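Local coordinates for protein phosphatase YwpJ (Bacillus subtilis, PDB 1NRW) that removes phosphate from phosphorylated five- and six-carbon sugars and nucleoside monophosphates in vitro, and less readily from flavin mononucleotide, with magnesium as cofactor, at residues M4-I9 against Q219-L224; W63-S66 against V71-D74; N101-V106 against L122-D127; L126-S131 against N174-S179. All coordinates share one frame; numbering follows the deposited sequence.

Contact 1: residues M4-I9 against Q219-L224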
loop_
_atom_site.group_PDB
_atom_site.type_symbol
_atom_site.label_atom_id
_atom_site.label_comp_id
_atom_site.label_asym_id
_atom_site.label_seq_id
_atom_site.Cartn_x
_atom_site.Cartn_y
_atom_site.Cartn_z
HETATM N N MSE A 4 -1.808 12.105 -20.364
HETATM C CA MSE A 4 -2.331 11.182 -19.316
HETATM C C MSE A 4 -3.688 11.642 -18.799
HETATM O O MSE A 4 -3.899 12.829 -18.542
HETATM C CB MSE A 4 -1.347 11.100 -18.142
HETATM C CG MSE A 4 0.035 10.582 -18.501
HETATM SE SE MSE A 4 0.038 8.759 -19.155
HETATM C CE MSE A 4 0.193 9.130 -21.049
ATOM N N LYS A 5 -4.610 10.699 -18.644
ATOM C CA LYS A 5 -5.939 11.014 -18.142
ATOM C C LYS A 5 -6.129 10.472 -16.726
ATOM O O LYS A 5 -7.031 10.895 -16.006
ATOM C CB LYS A 5 -7.011 10.432 -19.065
ATOM C CG LYS A 5 -7.211 11.216 -20.358
ATOM C CD LYS A 5 -8.403 10.680 -21.140
ATOM C CE LYS A 5 -8.743 11.570 -22.330
ATOM N NZ LYS A 5 -7.611 11.688 -23.291
ATOM N N LEU A 6 -5.274 9.531 -16.343
ATOM C CA LEU A 6 -5.331 8.929 -15.014
ATOM C C LEU A 6 -3.910 8.692 -14.508
ATOM O O LEU A 6 -3.057 8.181 -15.238
ATOM C CB LEU A 6 -6.102 7.602 -15.061
ATOM C CG LEU A 6 -6.338 6.857 -13.736
ATOM C CD1 LEU A 6 -7.463 5.850 -13.913
ATOM C CD2 LEU A 6 -5.067 6.151 -13.290
ATOM N N ILE A 7 -3.657 9.074 -13.260
ATOM C CA ILE A 7 -2.339 8.891 -12.666
ATOM C C ILE A 7 -2.481 8.198 -11.316
ATOM O O ILE A 7 -3.173 8.699 -10.431
ATOM C CB ILE A 7 -1.624 10.246 -12.458
ATOM C CG1 ILE A 7 -1.462 10.951 -13.808
ATOM C CG2 ILE A 7 -0.264 10.030 -11.803
ATOM C CD1 ILE A 7 -0.989 12.381 -13.697
ATOM N N ALA A 8 -1.839 7.038 -11.180
ATOM C CA ALA A 8 -1.873 6.255 -9.943
ATOM C C ALA A 8 -0.603 6.566 -9.152
ATOM O O ALA A 8 0.504 6.488 -9.687
ATOM C CB ALA A 8 -1.947 4.768 -10.270
ATOM N N ILE A 9 -0.768 6.897 -7.873
ATOM C CA ILE A 9 0.365 7.278 -7.029
ATOM C C ILE A 9 0.456 6.465 -5.738
ATOM O O ILE A 9 -0.479 6.457 -4.945
ATOM C CB ILE A 9 0.251 8.776 -6.638
ATOM C CG1 ILE A 9 0.033 9.620 -7.897
ATOM C CG2 ILE A 9 1.507 9.238 -5.899
ATOM C CD1 ILE A 9 -0.238 11.093 -7.612
ATOM N N GLN A 219 -4.110 -4.695 -10.960
ATOM C CA GLN A 219 -5.456 -5.100 -11.358
ATOM C C GLN A 219 -6.503 -4.064 -10.956
ATOM O O GLN A 219 -7.478 -3.847 -11.675
ATOM C CB GLN A 219 -5.802 -6.462 -10.753
ATOM C CG GLN A 219 -5.020 -7.607 -11.372
ATOM C CD GLN A 219 -5.288 -8.930 -10.691
ATOM O OE1 GLN A 219 -4.667 -9.265 -9.674
ATOM N NE2 GLN A 219 -6.230 -9.686 -11.237
ATOM N N ALA A 220 -6.299 -3.423 -9.808
ATOM C CA ALA A 220 -7.228 -2.403 -9.339
ATOM C C ALA A 220 -7.163 -1.202 -10.276
ATOM O O ALA A 220 -8.183 -0.574 -10.568
ATOM C CB ALA A 220 -6.878 -1.981 -7.906
ATOM N N LEU A 221 -5.957 -0.879 -10.738
ATOM C CA LEU A 221 -5.773 0.233 -11.656
ATOM C C LEU A 221 -6.514 -0.075 -12.962
ATOM O O LEU A 221 -7.223 0.776 -13.494
ATOM C CB LEU A 221 -4.281 0.462 -11.931
ATOM C CG LEU A 221 -3.902 1.565 -12.928
ATOM C CD1 LEU A 221 -4.615 2.865 -12.573
ATOM C CD2 LEU A 221 -2.386 1.760 -12.919
ATOM N N LYS A 222 -6.364 -1.298 -13.466
ATOM C CA LYS A 222 -7.037 -1.678 -14.705
ATOM C C LYS A 222 -8.552 -1.629 -14.538
ATOM O O LYS A 222 -9.276 -1.176 -15.427
ATOM C CB LYS A 222 -6.622 -3.086 -15.132
ATOM C CG LYS A 222 -5.167 -3.220 -15.540
ATOM C CD LYS A 222 -4.898 -4.641 -16.019
ATOM C CE LYS A 222 -3.445 -4.861 -16.374
ATOM N NZ LYS A 222 -3.222 -6.281 -16.787
ATOM N N ARG A 223 -9.023 -2.100 -13.390
ATOM C CA ARG A 223 -10.445 -2.125 -13.077
ATOM C C ARG A 223 -11.026 -0.710 -13.111
ATOM O O ARG A 223 -12.098 -0.473 -13.673
ATOM C CB ARG A 223 -10.635 -2.742 -11.685
ATOM C CG ARG A 223 -12.045 -3.130 -11.325
ATOM C CD ARG A 223 -12.098 -3.630 -9.886
ATOM N NE ARG A 223 -11.215 -4.771 -9.651
ATOM C CZ ARG A 223 -11.441 -6.000 -10.104
ATOM N NH1 ARG A 223 -12.528 -6.254 -10.822
ATOM N NH2 ARG A 223 -10.588 -6.980 -9.831
ATOM N N LEU A 224 -10.307 0.233 -12.512
ATOM C CA LEU A 224 -10.752 1.617 -12.456
ATOM C C LEU A 224 -10.692 2.297 -13.818
ATOM O O LEU A 224 -11.634 2.976 -14.223
ATOM C CB LEU A 224 -9.899 2.401 -11.457
ATOM C CG LEU A 224 -10.348 3.832 -11.157
ATOM C CD1 LEU A 224 -11.794 3.839 -10.677
ATOM C CD2 LEU A 224 -9.435 4.428 -10.094
#
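Strand 6-9 and helix 219-224 lie nearly antiparallel, their axes 10.5 Å apart at closest and inclined at 156°, with Ala8 and Leu221 the facing positions. This is helix-on-sheet packing in the Rossmann-like core of the HAD superfamily: a central parallel strand with a helix running back along one side of it. The touching residues are all buried and apolar, and no hydrogen bond crosses between the segments. Leu221 meets both strand residues. With its CG anti to the backbone N (chi1 178°), it sends both methyls to the strand, where Ala8 CB meets CD1 and CD2 of Leu221 at 4.0 Å each. Leu6 slides past Leu221 in the opposite direction, and its CD1 methyl lies 4.5 Å from Leu224 CG, a looser fit one helical turn along. Met247 of helix 245-250 also touches both Ala8 and Leu221. Just past the strand segment comes Asp10, a ligand of the bound calcium and by similarity the nucleophile, while Lys217, which binds phosphate, precedes the helix segment; the packing thus joins two elements that feed the active site. The tightest point is Leu6 CD2 against Leu221 CD1, at 3.4 Å closer than usual for two methyl carbons.

Contact 2: residues W63-S66 against V71-D74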
loop_
_atom_site.group_PDB
_atom_site.type_symbol
_atom_site.label_atom_id
_atom_site.label_comp_id
_atom_site.label_asym_id
_atom_site.label_seq_id
_atom_site.Cartn_x
_atom_site.Cartn_y
_atom_site.Cartn_z
ATOM N N TRP A 63 -9.107 9.339 -5.690
ATOM C CA TRP A 63 -9.607 7.973 -5.711
ATOM C C TRP A 63 -8.597 7.274 -4.813
ATOM O O TRP A 63 -7.436 7.698 -4.734
ATOM C CB TRP A 63 -9.519 7.354 -7.107
ATOM C CG TRP A 63 -10.497 7.905 -8.082
ATOM C CD1 TRP A 63 -10.369 9.044 -8.818
ATOM C CD2 TRP A 63 -11.777 7.352 -8.410
ATOM N NE1 TRP A 63 -11.493 9.239 -9.588
ATOM C CE2 TRP A 63 -12.373 8.216 -9.357
ATOM C CE3 TRP A 63 -12.478 6.211 -7.996
ATOM C CZ2 TRP A 63 -13.643 7.977 -9.899
ATOM C CZ3 TRP A 63 -13.746 5.971 -8.536
ATOM C CH2 TRP A 63 -14.311 6.855 -9.479
ATOM N N VAL A 64 -9.024 6.217 -4.135
ATOM C CA VAL A 64 -8.121 5.487 -3.260
ATOM C C VAL A 64 -8.216 3.989 -3.464
ATOM O O VAL A 64 -9.296 3.397 -3.343
ATOM C CB VAL A 64 -8.420 5.752 -1.770
ATOM C CG1 VAL A 64 -7.451 4.943 -0.890
ATOM C CG2 VAL A 64 -8.296 7.235 -1.466
ATOM N N ILE A 65 -7.079 3.390 -3.788
ATOM C CA ILE A 65 -6.982 1.945 -3.935
ATOM C C ILE A 65 -6.258 1.540 -2.653
ATOM O O ILE A 65 -5.148 2.015 -2.384
ATOM C CB ILE A 65 -6.149 1.564 -5.165
ATOM C CG1 ILE A 65 -6.934 1.914 -6.435
ATOM C CG2 ILE A 65 -5.799 0.077 -5.124
ATOM C CD1 ILE A 65 -6.166 1.695 -7.721
ATOM N N SER A 66 -6.893 0.702 -1.845
ATOM C CA SER A 66 -6.290 0.280 -0.587
ATOM C C SER A 66 -6.228 -1.233 -0.447
ATOM O O SER A 66 -6.726 -1.963 -1.298
ATOM C CB SER A 66 -7.063 0.891 0.592
ATOM O OG SER A 66 -8.432 0.532 0.571
ATOM N N VAL A 71 -9.444 -3.074 -2.365
ATOM C CA VAL A 71 -10.503 -2.092 -2.146
ATOM C C VAL A 71 -10.336 -0.803 -2.949
ATOM O O VAL A 71 -9.226 -0.281 -3.091
ATOM C CB VAL A 71 -10.591 -1.732 -0.638
ATOM C CG1 VAL A 71 -11.721 -0.747 -0.392
ATOM C CG2 VAL A 71 -10.793 -2.996 0.184
ATOM N N ILE A 72 -11.448 -0.291 -3.475
ATOM C CA ILE A 72 -11.431 0.950 -4.247
ATOM C C ILE A 72 -12.549 1.888 -3.791
ATOM O O ILE A 72 -13.705 1.473 -3.671
ATOM C CB ILE A 72 -11.635 0.700 -5.761
ATOM C CG1 ILE A 72 -10.590 -0.282 -6.291
ATOM C CG2 ILE A 72 -11.576 2.025 -6.510
ATOM C CD1 ILE A 72 -10.723 -0.571 -7.782
ATOM N N HIS A 73 -12.192 3.147 -3.532
ATOM C CA HIS A 73 -13.145 4.182 -3.126
ATOM C C HIS A 73 -12.933 5.389 -4.040
ATOM O O HIS A 73 -11.824 5.601 -4.550
ATOM C CB HIS A 73 -12.911 4.649 -1.677
ATOM C CG HIS A 73 -13.419 3.709 -0.628
ATOM N ND1 HIS A 73 -12.667 2.669 -0.126
ATOM C CD2 HIS A 73 -14.595 3.681 0.044
ATOM C CE1 HIS A 73 -13.354 2.044 0.813
ATOM N NE2 HIS A 73 -14.527 2.639 0.937
ATOM N N ASP A 74 -13.982 6.179 -4.250
ATOM C CA ASP A 74 -13.840 7.366 -5.076
ATOM C C ASP A 74 -13.442 8.532 -4.166
ATOM O O ASP A 74 -13.319 8.356 -2.949
ATOM C CB ASP A 74 -15.129 7.651 -5.876
ATOM C CG ASP A 74 -16.234 8.298 -5.059
ATOM O OD1 ASP A 74 -16.049 8.597 -3.858
ATOM O OD2 ASP A 74 -17.316 8.518 -5.655
HETATM O O HOH W 1 -9.873 2.361 -0.833
#
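Trp63 lays its indole across Asp74, and its atoms meet segment 71-74 in turn. CB lies 3.9 Å from His73 O. With CG anti to the carbonyl carbon (chi1 -72°), the ring turns its benzo part to Asp74, just past the strand end, where CE3 comes to 3.4 Å from Asp74 CA. CZ3 and CH2 run under Asp74 CB, which stands over the face of the six-membered ring in a CH-pi contact, 3.8 Å from its centroid and 24° off the normal. The Asp74 carboxylate is turned steeply to the indole and pairs with Arg78, while Trp63 NE1 hydrogen-bonds Glu39 OE1. With an alanine for Trp63, the indole that covers Asp74 CB and donates to Glu39 is gone, which would probably open a gap beside Asp74 and leave the Glu39 carboxylate without this partner.

The two segments form an antiparallel beta hairpin with a four-residue connection, in the core sheet, where strand 79-82 lies outside 71-73 and strand 39-43 flanks 63-66. Val64 with His73 and Ser66 with Val71 are hydrogen-bonded pairs, each with two backbone bonds; Ile65 and Ile72 form the non-hydrogen-bonded pair between them, both touching Ala220 of helix 217-227. On the face that carries Val64, Ser66, Val71 and His73, a water ties the strands together: it donates to Val64 O at 2.8 Å, lies 2.7 Å from Ser66 OG, and meets the His73 ring edge in plane, 2.9 Å from ND1. Ser66 OG, between backbone N and carbonyl carbon (chi1 58°), also lies 3.4 Å from Val71 CB.

Contact 3: residues N101-V106 against L122-D127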
loop_
_atom_site.group_PDB
_atom_site.type_symbol
_atom_site.label_atom_id
_atom_site.label_comp_id
_atom_site.label_asym_id
_atom_site.label_seq_id
_atom_site.Cartn_x
_atom_site.Cartn_y
_atom_site.Cartn_z
ATOM N N ASN A 101 4.868 -17.869 14.671
ATOM C CA ASN A 101 5.426 -16.685 15.314
ATOM C C ASN A 101 5.739 -15.477 14.433
ATOM O O ASN A 101 6.711 -14.761 14.672
ATOM C CB ASN A 101 6.674 -17.091 16.097
ATOM C CG ASN A 101 6.411 -18.257 17.024
ATOM O OD1 ASN A 101 5.546 -18.180 17.896
ATOM N ND2 ASN A 101 7.146 -19.349 16.835
ATOM N N TYR A 102 4.926 -15.257 13.407
ATOM C CA TYR A 102 5.101 -14.091 12.550
ATOM C C TYR A 102 4.224 -13.003 13.150
ATOM O O TYR A 102 3.186 -13.313 13.735
ATOM C CB TYR A 102 4.578 -14.364 11.139
ATOM C CG TYR A 102 5.441 -15.258 10.290
ATOM C CD1 TYR A 102 6.432 -14.722 9.461
ATOM C CD2 TYR A 102 5.260 -16.638 10.303
ATOM C CE1 TYR A 102 7.222 -15.549 8.662
ATOM C CE2 TYR A 102 6.042 -17.470 9.516
ATOM C CZ TYR A 102 7.018 -16.923 8.699
ATOM O OH TYR A 102 7.787 -17.757 7.927
ATOM N N TYR A 103 4.636 -11.743 13.037
ATOM C CA TYR A 103 3.777 -10.659 13.498
ATOM C C TYR A 103 2.830 -10.548 12.307
ATOM O O TYR A 103 3.238 -10.816 11.174
ATOM C CB TYR A 103 4.519 -9.321 13.608
ATOM C CG TYR A 103 5.544 -9.190 14.707
ATOM C CD1 TYR A 103 5.688 -10.169 15.689
ATOM C CD2 TYR A 103 6.385 -8.076 14.756
ATOM C CE1 TYR A 103 6.655 -10.043 16.689
ATOM C CE2 TYR A 103 7.348 -7.939 15.748
ATOM C CZ TYR A 103 7.482 -8.928 16.708
ATOM O OH TYR A 103 8.461 -8.809 17.669
ATOM N N TYR A 104 1.581 -10.165 12.533
ATOM C CA TYR A 104 0.674 -10.027 11.403
ATOM C C TYR A 104 -0.414 -8.993 11.634
ATOM O O TYR A 104 -0.753 -8.663 12.772
ATOM C CB TYR A 104 0.074 -11.395 11.025
ATOM C CG TYR A 104 -0.893 -11.990 12.026
ATOM C CD1 TYR A 104 -2.242 -11.626 12.023
ATOM C CD2 TYR A 104 -0.462 -12.918 12.974
ATOM C CE1 TYR A 104 -3.138 -12.172 12.936
ATOM C CE2 TYR A 104 -1.350 -13.472 13.896
ATOM C CZ TYR A 104 -2.684 -13.093 13.871
ATOM O OH TYR A 104 -3.568 -13.628 14.778
ATOM N N GLU A 105 -0.934 -8.455 10.537
ATOM C CA GLU A 105 -1.987 -7.454 10.594
ATOM C C GLU A 105 -3.029 -7.879 9.571
ATOM O O GLU A 105 -2.683 -8.246 8.447
ATOM C CB GLU A 105 -1.429 -6.071 10.243
ATOM C CG GLU A 105 -0.322 -5.606 11.188
ATOM C CD GLU A 105 0.212 -4.227 10.840
ATOM O OE1 GLU A 105 -0.363 -3.563 9.948
ATOM O OE2 GLU A 105 1.206 -3.803 11.467
ATOM N N VAL A 106 -4.295 -7.840 9.969
ATOM C CA VAL A 106 -5.384 -8.242 9.083
ATOM C C VAL A 106 -6.232 -7.036 8.700
ATOM O O VAL A 106 -6.952 -6.471 9.526
ATOM C CB VAL A 106 -6.286 -9.304 9.760
ATOM C CG1 VAL A 106 -7.292 -9.855 8.753
ATOM C CG2 VAL A 106 -5.427 -10.441 10.323
ATOM N N LEU A 122 5.123 -0.951 16.088
ATOM C CA LEU A 122 5.993 0.154 15.702
ATOM C C LEU A 122 7.175 -0.395 14.912
ATOM O O LEU A 122 7.663 0.252 13.985
ATOM C CB LEU A 122 6.503 0.912 16.935
ATOM C CG LEU A 122 7.330 2.172 16.650
ATOM C CD1 LEU A 122 6.484 3.167 15.868
ATOM C CD2 LEU A 122 7.797 2.796 17.953
ATOM N N ASP A 123 7.647 -1.587 15.275
ATOM C CA ASP A 123 8.762 -2.170 14.546
ATOM C C ASP A 123 8.358 -2.457 13.105
ATOM O O ASP A 123 9.161 -2.295 12.181
ATOM C CB ASP A 123 9.259 -3.457 15.222
ATOM C CG ASP A 123 10.104 -3.175 16.461
ATOM O OD1 ASP A 123 10.700 -2.082 16.544
ATOM O OD2 ASP A 123 10.180 -4.052 17.344
ATOM N N VAL A 124 7.116 -2.892 12.910
ATOM C CA VAL A 124 6.636 -3.170 11.561
ATOM C C VAL A 124 6.634 -1.856 10.778
ATOM O O VAL A 124 7.093 -1.794 9.635
ATOM C CB VAL A 124 5.201 -3.762 11.581
ATOM C CG1 VAL A 124 4.671 -3.896 10.148
ATOM C CG2 VAL A 124 5.210 -5.137 12.268
ATOM N N GLU A 125 6.127 -0.799 11.399
ATOM C CA GLU A 125 6.072 0.495 10.734
ATOM C C GLU A 125 7.456 1.066 10.460
ATOM O O GLU A 125 7.716 1.583 9.372
ATOM C CB GLU A 125 5.247 1.464 11.570
ATOM C CG GLU A 125 3.791 1.055 11.649
ATOM C CD GLU A 125 3.130 0.978 10.278
ATOM O OE1 GLU A 125 2.667 -0.118 9.883
ATOM O OE2 GLU A 125 3.073 2.023 9.598
ATOM N N LEU A 126 8.348 0.973 11.441
ATOM C CA LEU A 126 9.704 1.470 11.256
ATOM C C LEU A 126 10.355 0.772 10.060
ATOM O O LEU A 126 11.121 1.383 9.319
ATOM C CB LEU A 126 10.534 1.225 12.521
ATOM C CG LEU A 126 11.860 1.983 12.630
ATOM C CD1 LEU A 126 11.608 3.489 12.578
ATOM C CD2 LEU A 126 12.542 1.606 13.940
ATOM N N ASP A 127 10.048 -0.509 9.871
ATOM C CA ASP A 127 10.611 -1.249 8.743
ATOM C C ASP A 127 10.121 -0.628 7.427
ATOM O O ASP A 127 10.866 -0.568 6.448
ATOM C CB ASP A 127 10.211 -2.728 8.825
ATOM C CG ASP A 127 10.771 -3.557 7.671
ATOM O OD1 ASP A 127 11.992 -3.482 7.410
ATOM O OD2 ASP A 127 9.991 -4.291 7.030
HETATM O O HOH W 2 9.422 -6.320 18.235
HETATM O O HOH W 3 0.246 -1.140 8.913
HETATM O O HOH W 4 2.339 -1.576 12.171
#
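Val124 fits between Tyr103 and Glu105, touching each with a different methyl. Its CG2 meets the edge of the Tyr103 ring near the ring plane, 4.0 Å from CD2, while CG1 lies 3.7 Å from Glu105 OE2. The valine has CG1 anti to the backbone N (chi1 174°), which places the two methyls against these two neighbours along the strand. Beyond the valine, waters link the two segments on both flanks. One water lies 2.7 Å from Tyr103 OH and donates to Asp123 OD2 at 2.6 Å. Two more join the Glu105 carboxylate to Glu125 OE1, though Glu125 is modelled in two conformers and its bonds are correspondingly uncertain.

The axes of helix segment 122-127 and strand segment 103-106 are 85° apart, the helix lying over the sheet of the alpha/beta cap domain, as in Cof-type HAD phosphatases. Farther out, Phe178 of the adjacent strand lies beside the Tyr103 ring, planes about 10° apart, and also touches Val124. Glu105 OE2 and Glu125 OE1 lie near each other, a closeness probably eased by a basic partner of Glu125: in the conformer considered, its OE2 forms a salt bridge with Arg46.

Contact 4: residues L126-S131 against N174-S179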
loop_
_atom_site.group_PDB
_atom_site.type_symbol
_atom_site.label_atom_id
_atom_site.label_comp_id
_atom_site.label_asym_id
_atom_site.label_seq_id
_atom_site.Cartn_x
_atom_site.Cartn_y
_atom_site.Cartn_z
ATOM N N LEU A 126 8.348 0.973 11.441
ATOM C CA LEU A 126 9.704 1.470 11.256
ATOM C C LEU A 126 10.355 0.772 10.060
ATOM O O LEU A 126 11.121 1.383 9.319
ATOM C CB LEU A 126 10.534 1.225 12.521
ATOM C CG LEU A 126 11.860 1.983 12.630
ATOM C CD1 LEU A 126 11.608 3.489 12.578
ATOM C CD2 LEU A 126 12.542 1.606 13.940
ATOM N N ASP A 127 10.048 -0.509 9.871
ATOM C CA ASP A 127 10.611 -1.249 8.743
ATOM C C ASP A 127 10.121 -0.628 7.427
ATOM O O ASP A 127 10.866 -0.568 6.448
ATOM C CB ASP A 127 10.211 -2.728 8.825
ATOM C CG ASP A 127 10.771 -3.557 7.671
ATOM O OD1 ASP A 127 11.992 -3.482 7.410
ATOM O OD2 ASP A 127 9.991 -4.291 7.030
ATOM N N ARG A 128 8.870 -0.170 7.406
ATOM C CA ARG A 128 8.324 0.469 6.206
ATOM C C ARG A 128 9.127 1.737 5.902
ATOM O O ARG A 128 9.560 1.947 4.767
ATOM C CB ARG A 128 6.861 0.871 6.410
ATOM C CG ARG A 128 5.841 -0.253 6.504
ATOM C CD ARG A 128 4.489 0.395 6.816
ATOM N NE ARG A 128 3.359 -0.524 6.947
ATOM C CZ ARG A 128 2.662 -1.018 5.926
ATOM N NH1 ARG A 128 2.979 -0.701 4.678
ATOM N NH2 ARG A 128 1.610 -1.792 6.160
ATOM N N PHE A 129 9.301 2.579 6.921
ATOM C CA PHE A 129 10.041 3.836 6.796
ATOM C C PHE A 129 11.467 3.595 6.307
ATOM O O PHE A 129 11.915 4.203 5.341
ATOM C CB PHE A 129 10.136 4.564 8.148
ATOM C CG PHE A 129 8.963 5.456 8.474
ATOM C CD1 PHE A 129 7.788 4.931 9.011
ATOM C CD2 PHE A 129 9.061 6.840 8.296
ATOM C CE1 PHE A 129 6.731 5.763 9.375
ATOM C CE2 PHE A 129 8.007 7.690 8.656
ATOM C CZ PHE A 129 6.840 7.151 9.198
ATOM N N ARG A 130 12.185 2.712 6.998
ATOM C CA ARG A 130 13.571 2.416 6.649
ATOM C C ARG A 130 13.759 1.791 5.273
ATOM O O ARG A 130 14.757 2.046 4.603
ATOM C CB ARG A 130 14.195 1.503 7.711
ATOM C CG ARG A 130 14.211 2.120 9.102
ATOM C CD ARG A 130 14.833 1.186 10.129
ATOM N NE ARG A 130 16.246 0.946 9.863
ATOM C CZ ARG A 130 17.035 0.207 10.637
ATOM N NH1 ARG A 130 16.548 -0.368 11.728
ATOM N NH2 ARG A 130 18.315 0.053 10.324
ATOM N N SER A 131 12.808 0.969 4.851
ATOM C CA SER A 131 12.917 0.324 3.550
ATOM C C SER A 131 12.737 1.329 2.423
ATOM O O SER A 131 13.397 1.237 1.388
ATOM C CB SER A 131 11.878 -0.794 3.424
ATOM O OG SER A 131 12.140 -1.817 4.372
ATOM N N ASN A 174 -6.535 -7.916 3.004
ATOM C CA ASN A 174 -5.092 -8.032 2.848
ATOM C C ASN A 174 -4.525 -8.492 4.181
ATOM O O ASN A 174 -5.008 -8.087 5.240
ATOM C CB ASN A 174 -4.529 -6.652 2.451
ATOM C CG ASN A 174 -3.078 -6.696 1.985
ATOM O OD1 ASN A 174 -2.622 -7.674 1.396
ATOM N ND2 ASN A 174 -2.352 -5.600 2.223
ATOM N N ILE A 175 -3.526 -9.363 4.121
ATOM C CA ILE A 175 -2.878 -9.872 5.322
ATOM C C ILE A 175 -1.389 -9.597 5.221
ATOM O O ILE A 175 -0.725 -10.042 4.279
ATOM C CB ILE A 175 -3.094 -11.394 5.485
ATOM C CG1 ILE A 175 -4.590 -11.692 5.623
ATOM C CG2 ILE A 175 -2.345 -11.897 6.722
ATOM C CD1 ILE A 175 -4.931 -13.184 5.612
ATOM N N LEU A 176 -0.872 -8.845 6.186
ATOM C CA LEU A 176 0.550 -8.523 6.220
ATOM C C LEU A 176 1.243 -9.444 7.223
ATOM O O LEU A 176 0.756 -9.628 8.337
ATOM C CB LEU A 176 0.755 -7.056 6.625
ATOM C CG LEU A 176 2.199 -6.539 6.751
ATOM C CD1 LEU A 176 2.222 -5.036 6.528
ATOM C CD2 LEU A 176 2.778 -6.894 8.126
ATOM N N GLY A 177 2.351 -10.041 6.793
ATOM C CA GLY A 177 3.144 -10.912 7.644
ATOM C C GLY A 177 4.505 -10.261 7.816
ATOM O O GLY A 177 5.045 -9.702 6.865
ATOM N N PHE A 178 5.073 -10.341 9.016
ATOM C CA PHE A 178 6.361 -9.707 9.289
ATOM C C PHE A 178 7.255 -10.581 10.156
ATOM O O PHE A 178 6.774 -11.292 11.037
ATOM C CB PHE A 178 6.109 -8.374 10.008
ATOM C CG PHE A 178 7.350 -7.704 10.548
ATOM C CD1 PHE A 178 7.941 -6.645 9.863
ATOM C CD2 PHE A 178 7.900 -8.106 11.765
ATOM C CE1 PHE A 178 9.063 -5.986 10.382
ATOM C CE2 PHE A 178 9.022 -7.459 12.298
ATOM C CZ PHE A 178 9.603 -6.397 11.604
ATOM N N SER A 179 8.558 -10.518 9.895
ATOM C CA SER A 179 9.540 -11.246 10.696
ATOM C C SER A 179 10.905 -10.582 10.577
ATOM O O SER A 179 11.297 -10.149 9.495
ATOM C CB SER A 179 9.666 -12.705 10.255
ATOM O OG SER A 179 10.573 -13.387 11.107
#
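Asp127 and Arg128, neighbours on helix 118-132, reach Phe178 and Leu176 on strand 172-178, so that the helix lies over the sheet of the alpha/beta cap domain of this Cof-family phosphatase. The backbones stay well apart, the nearest CA atoms being those of Asp127 and Phe178 at 9.5 Å, and only side chains bridge the interval.

The van der Waals contacts are two. Asp127 CB comes in at the edge of the Phe178 ring, in its plane, 3.8 Å from CE1; the carboxylate stands at 73° to that ring, with OD2 3.9 Å from the same CE1. Arg128 and Leu176 approach from opposite directions, and Arg128 NH2 meets Leu176 CD1 at 3.3 Å, obliquely to the guanidinium. The arginine chain is extended from CG to NE, which carries the guanidinium out to the strand.

The polar ends of Asp127 and Arg128 have partners outside the two segments. Asp127 OD1 is hydrogen-bonded to His206 ND1. Arg128 NE pairs with Glu125, subject to the two conformers of that residue, and NH1 makes a long, weak ion pair with a bound phosphate that probably came from the crystallisation liquor. Arg128 also lies about 4 Å, side chain to side chain, from the metal ligand Asp12, so the cap here reaches the active site. Within the helix, the carbonyl of Asp127 is gripped twice: Ser131 N at 2.9 Å and Ser131 OG at 2.7 Å donate to Asp127 O from opposite faces of its plane.

The four contacts form two pairs, one in each domain. Contacts 1 and 2, centred 10 Å apart, lie in the eight-stranded core sheet, and helix 217-227, which supplies contact 1, packs with its Leu224 and Ala220 on Trp63 and Ile65 of contact 2. Contacts 3 and 4, centred 6 Å apart, share helix 118-132 and lie on neighbouring strands of the six-stranded cap sheet. Contact 2 closes before contact 3 opens, and contact 4 begins where contact 3 ends; both cap contacts precede the second segment of contact 1, consistent with a cap inserted in the core sequence. Contacts 2 and 4 come within about 6 Å between nearest atoms, as fits a cap facing the active site.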